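Local coordinates for protein general negative regulator of transcription subunit 4 (Saccharomyces cerevisiae, PDB 5AIE) that is an E3 ubiquitin ligase component of the CCR4-NOT complex, whose RING domain promotes ubiquitin transfer from an E2 enzyme to a substrate lysine, at residues A[24-35]-A[48-56]. Numbering follows the deposited sequence.
Sequences CPCGYQICQFCY and CPACRRKYD. With ZN (zinc ion), chain D; ZN (zinc ion), chain C.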
loop_
_atom_site.group_PDB
_atom_site.type_symbol
_atom_site.label_atom_id
_atom_site.label_comp_id
_atom_site.label_asym_id
_atom_site.label_seq_id
_atom_site.Cartn_x
_atom_site.Cartn_y
_atom_site.Cartn_z
ATOM N N CYS A 24 -22.609 -0.452 -7.686
ATOM C CA CYS A 24 -22.077 0.801 -8.208
ATOM C C CYS A 24 -22.152 0.819 -9.732
ATOM O O CYS A 24 -21.883 -0.192 -10.379
ATOM C CB CYS A 24 -20.632 1.000 -7.739
ATOM S SG CYS A 24 -19.952 2.647 -8.036
ATOM N N PRO A 25 -22.532 1.971 -10.313
ATOM C CA PRO A 25 -22.646 2.133 -11.770
ATOM C C PRO A 25 -21.348 1.870 -12.536
ATOM O O PRO A 25 -21.388 1.694 -13.755
ATOM C CB PRO A 25 -23.073 3.602 -11.928
ATOM C CG PRO A 25 -22.785 4.249 -10.608
ATOM C CD PRO A 25 -22.987 3.172 -9.596
ATOM N N CYS A 26 -20.217 1.841 -11.836
ATOM C CA CYS A 26 -18.927 1.622 -12.482
ATOM C C CYS A 26 -18.763 0.173 -12.933
ATOM O O CYS A 26 -18.027 -0.110 -13.877
ATOM C CB CYS A 26 -17.785 2.009 -11.542
ATOM S SG CYS A 26 -17.583 0.917 -10.126
ATOM N N GLY A 27 -19.443 -0.740 -12.248
ATOM C CA GLY A 27 -19.414 -2.142 -12.624
ATOM C C GLY A 27 -18.571 -3.017 -11.717
ATOM O O GLY A 27 -18.472 -4.228 -11.929
ATOM N N TYR A 28 -17.956 -2.410 -10.707
ATOM C CA TYR A 28 -17.130 -3.151 -9.761
ATOM C C TYR A 28 -18.004 -4.034 -8.873
ATOM O O TYR A 28 -18.881 -3.538 -8.165
ATOM C CB TYR A 28 -16.295 -2.190 -8.914
ATOM C CG TYR A 28 -15.153 -2.850 -8.177
ATOM C CD1 TYR A 28 -14.059 -3.354 -8.867
ATOM C CD2 TYR A 28 -15.163 -2.957 -6.792
ATOM C CE1 TYR A 28 -13.011 -3.957 -8.201
ATOM C CE2 TYR A 28 -14.115 -3.558 -6.117
ATOM C CZ TYR A 28 -13.043 -4.055 -6.827
ATOM O OH TYR A 28 -11.998 -4.652 -6.161
ATOM N N GLN A 29 -17.763 -5.341 -8.915
ATOM C CA GLN A 29 -18.604 -6.295 -8.195
ATOM C C GLN A 29 -17.927 -6.882 -6.959
ATOM O O GLN A 29 -16.794 -7.358 -7.022
ATOM C CB GLN A 29 -19.031 -7.432 -9.127
ATOM C CG GLN A 29 -19.987 -7.011 -10.227
ATOM C CD GLN A 29 -20.499 -8.188 -11.033
ATOM O OE1 GLN A 29 -19.756 -8.801 -11.799
ATOM N NE2 GLN A 29 -21.776 -8.514 -10.859
ATOM N N ILE A 30 -18.639 -6.844 -5.837
ATOM C CA ILE A 30 -18.177 -7.453 -4.594
ATOM C C ILE A 30 -19.295 -8.291 -3.979
ATOM O O ILE A 30 -20.445 -8.206 -4.406
ATOM C CB ILE A 30 -17.710 -6.395 -3.576
ATOM C CG1 ILE A 30 -18.861 -5.454 -3.215
ATOM C CG2 ILE A 30 -16.524 -5.610 -4.120
ATOM C CD1 ILE A 30 -18.473 -4.362 -2.244
ATOM N N CYS A 31 -18.955 -9.097 -2.976
ATOM C CA CYS A 31 -19.939 -9.952 -2.318
ATOM C C CYS A 31 -20.988 -9.148 -1.557
ATOM O O CYS A 31 -20.790 -7.969 -1.261
ATOM C CB CYS A 31 -19.255 -10.930 -1.362
ATOM S SG CYS A 31 -18.842 -12.528 -2.094
ATOM N N GLN A 32 -22.102 -9.799 -1.240
ATOM C CA GLN A 32 -23.179 -9.165 -0.494
ATOM C C GLN A 32 -22.743 -8.871 0.936
ATOM O O GLN A 32 -23.252 -7.949 1.573
ATOM C CB GLN A 32 -24.428 -10.048 -0.495
ATOM N N PHE A 33 -21.795 -9.661 1.432
ATOM C CA PHE A 33 -21.281 -9.485 2.785
ATOM C C PHE A 33 -20.235 -8.373 2.836
ATOM O O PHE A 33 -20.216 -7.577 3.773
ATOM C CB PHE A 33 -20.691 -10.795 3.310
ATOM C CG PHE A 33 -21.675 -11.930 3.351
ATOM C CD1 PHE A 33 -22.722 -11.923 4.259
ATOM C CD2 PHE A 33 -21.553 -13.005 2.486
ATOM C CE1 PHE A 33 -23.630 -12.964 4.301
ATOM C CE2 PHE A 33 -22.458 -14.051 2.523
ATOM C CZ PHE A 33 -23.497 -14.029 3.433
ATOM N N CYS A 34 -19.369 -8.325 1.828
ATOM C CA CYS A 34 -18.374 -7.262 1.727
ATOM C C CYS A 34 -19.050 -5.917 1.488
ATOM O O CYS A 34 -18.579 -4.881 1.959
ATOM C CB CYS A 34 -17.376 -7.557 0.604
ATOM S SG CYS A 34 -16.186 -8.869 0.976
ATOM N N TYR A 35 -20.157 -5.947 0.755
ATOM C CA TYR A 35 -20.950 -4.752 0.496
ATOM C C TYR A 35 -21.495 -4.164 1.794
ATOM O O TYR A 35 -21.249 -2.999 2.110
ATOM C CB TYR A 35 -22.096 -5.075 -0.466
ATOM C CG TYR A 35 -23.109 -3.964 -0.625
ATOM C CD1 TYR A 35 -22.850 -2.872 -1.441
ATOM C CD2 TYR A 35 -24.328 -4.011 0.039
ATOM C CE1 TYR A 35 -23.776 -1.856 -1.588
ATOM C CE2 TYR A 35 -25.259 -3.001 -0.103
ATOM C CZ TYR A 35 -24.979 -1.927 -0.919
ATOM O OH TYR A 35 -25.905 -0.919 -1.060
ATOM N N CYS A 48 -17.528 2.700 -3.026
ATOM C CA CYS A 48 -16.957 1.720 -3.946
ATOM C C CYS A 48 -15.428 1.733 -3.939
ATOM O O CYS A 48 -14.809 2.785 -4.092
ATOM C CB CYS A 48 -17.469 1.965 -5.366
ATOM S SG CYS A 48 -16.798 0.829 -6.601
ATOM N N PRO A 49 -14.817 0.551 -3.766
ATOM C CA PRO A 49 -13.357 0.391 -3.734
ATOM C C PRO A 49 -12.672 0.787 -5.041
ATOM O O PRO A 49 -11.446 0.879 -5.081
ATOM C CB PRO A 49 -13.176 -1.109 -3.468
ATOM C CG PRO A 49 -14.447 -1.538 -2.823
ATOM C CD PRO A 49 -15.513 -0.711 -3.468
ATOM N N ALA A 50 -13.452 1.011 -6.093
ATOM C CA ALA A 50 -12.895 1.377 -7.389
ATOM C C ALA A 50 -12.918 2.887 -7.616
ATOM O O ALA A 50 -11.880 3.545 -7.553
ATOM C CB ALA A 50 -13.645 0.665 -8.505
ATOM N N CYS A 51 -14.103 3.430 -7.876
ATOM C CA CYS A 51 -14.229 4.839 -8.242
ATOM C C CYS A 51 -14.647 5.727 -7.072
ATOM O O CYS A 51 -14.972 6.899 -7.268
ATOM C CB CYS A 51 -15.230 4.997 -9.389
ATOM S SG CYS A 51 -16.935 4.595 -8.961
ATOM N N ARG A 52 -14.644 5.162 -5.868
ATOM C CA ARG A 52 -14.940 5.901 -4.638
ATOM C C ARG A 52 -16.316 6.566 -4.634
ATOM O O ARG A 52 -16.544 7.523 -3.895
ATOM C CB ARG A 52 -13.864 6.961 -4.384
ATOM C CG ARG A 52 -12.459 6.402 -4.257
ATOM C CD ARG A 52 -11.474 7.487 -3.859
ATOM N NE ARG A 52 -11.771 8.032 -2.539
ATOM C CZ ARG A 52 -11.291 7.538 -1.402
ATOM N NH1 ARG A 52 -10.487 6.484 -1.424
ATOM N NH2 ARG A 52 -11.614 8.098 -0.245
ATOM N N ARG A 53 -17.230 6.057 -5.453
ATOM C CA ARG A 53 -18.581 6.603 -5.505
ATOM C C ARG A 53 -19.393 6.081 -4.322
ATOM O O ARG A 53 -19.366 4.887 -4.020
ATOM C CB ARG A 53 -19.263 6.244 -6.828
ATOM C CG ARG A 53 -20.357 7.215 -7.257
ATOM C CD ARG A 53 -21.021 6.768 -8.553
ATOM N NE ARG A 53 -20.106 6.802 -9.693
ATOM C CZ ARG A 53 -20.242 7.616 -10.736
ATOM N NH1 ARG A 53 -21.259 8.465 -10.791
ATOM N NH2 ARG A 53 -19.364 7.576 -11.731
ATOM N N LYS A 54 -20.104 6.980 -3.651
ATOM C CA LYS A 54 -20.881 6.619 -2.470
ATOM C C LYS A 54 -22.080 5.743 -2.823
ATOM O O LYS A 54 -22.760 5.976 -3.823
ATOM C CB LYS A 54 -21.354 7.877 -1.737
ATOM N N TYR A 55 -22.332 4.732 -1.996
ATOM C CA TYR A 55 -23.456 3.831 -2.212
ATOM C C TYR A 55 -24.782 4.494 -1.853
ATOM O O TYR A 55 -24.821 5.453 -1.081
ATOM C CB TYR A 55 -23.281 2.544 -1.403
ATOM C CG TYR A 55 -22.173 1.647 -1.902
ATOM C CD1 TYR A 55 -22.291 0.978 -3.113
ATOM C CD2 TYR A 55 -21.015 1.457 -1.159
ATOM C CE1 TYR A 55 -21.283 0.153 -3.575
ATOM C CE2 TYR A 55 -20.003 0.631 -1.612
ATOM C CZ TYR A 55 -20.143 -0.018 -2.821
ATOM O OH TYR A 55 -19.138 -0.840 -3.278
ATOM N N ASP A 56 -25.866 3.975 -2.421
ATOM C CA ASP A 56 -27.199 4.512 -2.177
ATOM C C ASP A 56 -28.222 3.392 -2.008
ATOM O O ASP A 56 -28.585 3.033 -0.889
ATOM C CB ASP A 56 -27.616 5.440 -3.319
ATOM C CG ASP A 56 -27.522 4.772 -4.678
ATOM O OD1 ASP A 56 -26.691 3.854 -4.833
ATOM O OD2 ASP A 56 -28.278 5.167 -5.590
HETATM ZN ZN ZN D . -17.563 2.440 -8.319
HETATM ZN ZN ZN C . -17.066 -10.591 -0.421
#
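The loops bearing C24 and C48 run close together, their CA atoms 6.7 Å apart, and a type I turn from C24 to G27 brings C26 opposite C51. G27 has a phi of 105°, where a CB would jam against the preceding carbonyl O. Thiolates of C24, C26, C48 and C51 all bind one zinc ion, C51 SG at 2.3 Å. Cysteine suits these places because a soft sulfur binds zinc tightly on a short side chain. Two sulfurs also accept backbone N-H groups: Y28 N bonds to C26 SG at 3.4 Å and A50 N to C48 SG, probably easing the charge gathered at the metal. This is one of the two zinc sites of the RING fold, in which bound zinc, rather than a large hydrophobic core, holds the loops; C34, in helix 32-40, serves the other with C7 and C10. Y28 has CG anti to its own N (chi1 -164°), laying a flat ring face under the A50 methyl, CB 4.3 Å from the ring centroid, while P49 CB approaches Y28 CE2 at 3.7 Å. Replacing Y28 with a serine would probably leave the A50 methyl and P49 ring without their aromatic partner, opening a gap beside the zinc site. Y28 and P49 also pack on apolar side chains of another protein's chain, consistent with the E2-binding surface of RING domains. Y35 presents its edge to the face of Y55, planes at 79°; the Y35 hydroxyl is hydrogen-bonded to R39. The delta methyl of I30, CD1, meets Y55 OH, and P25 CG rests over one face of the R53 guanidinium.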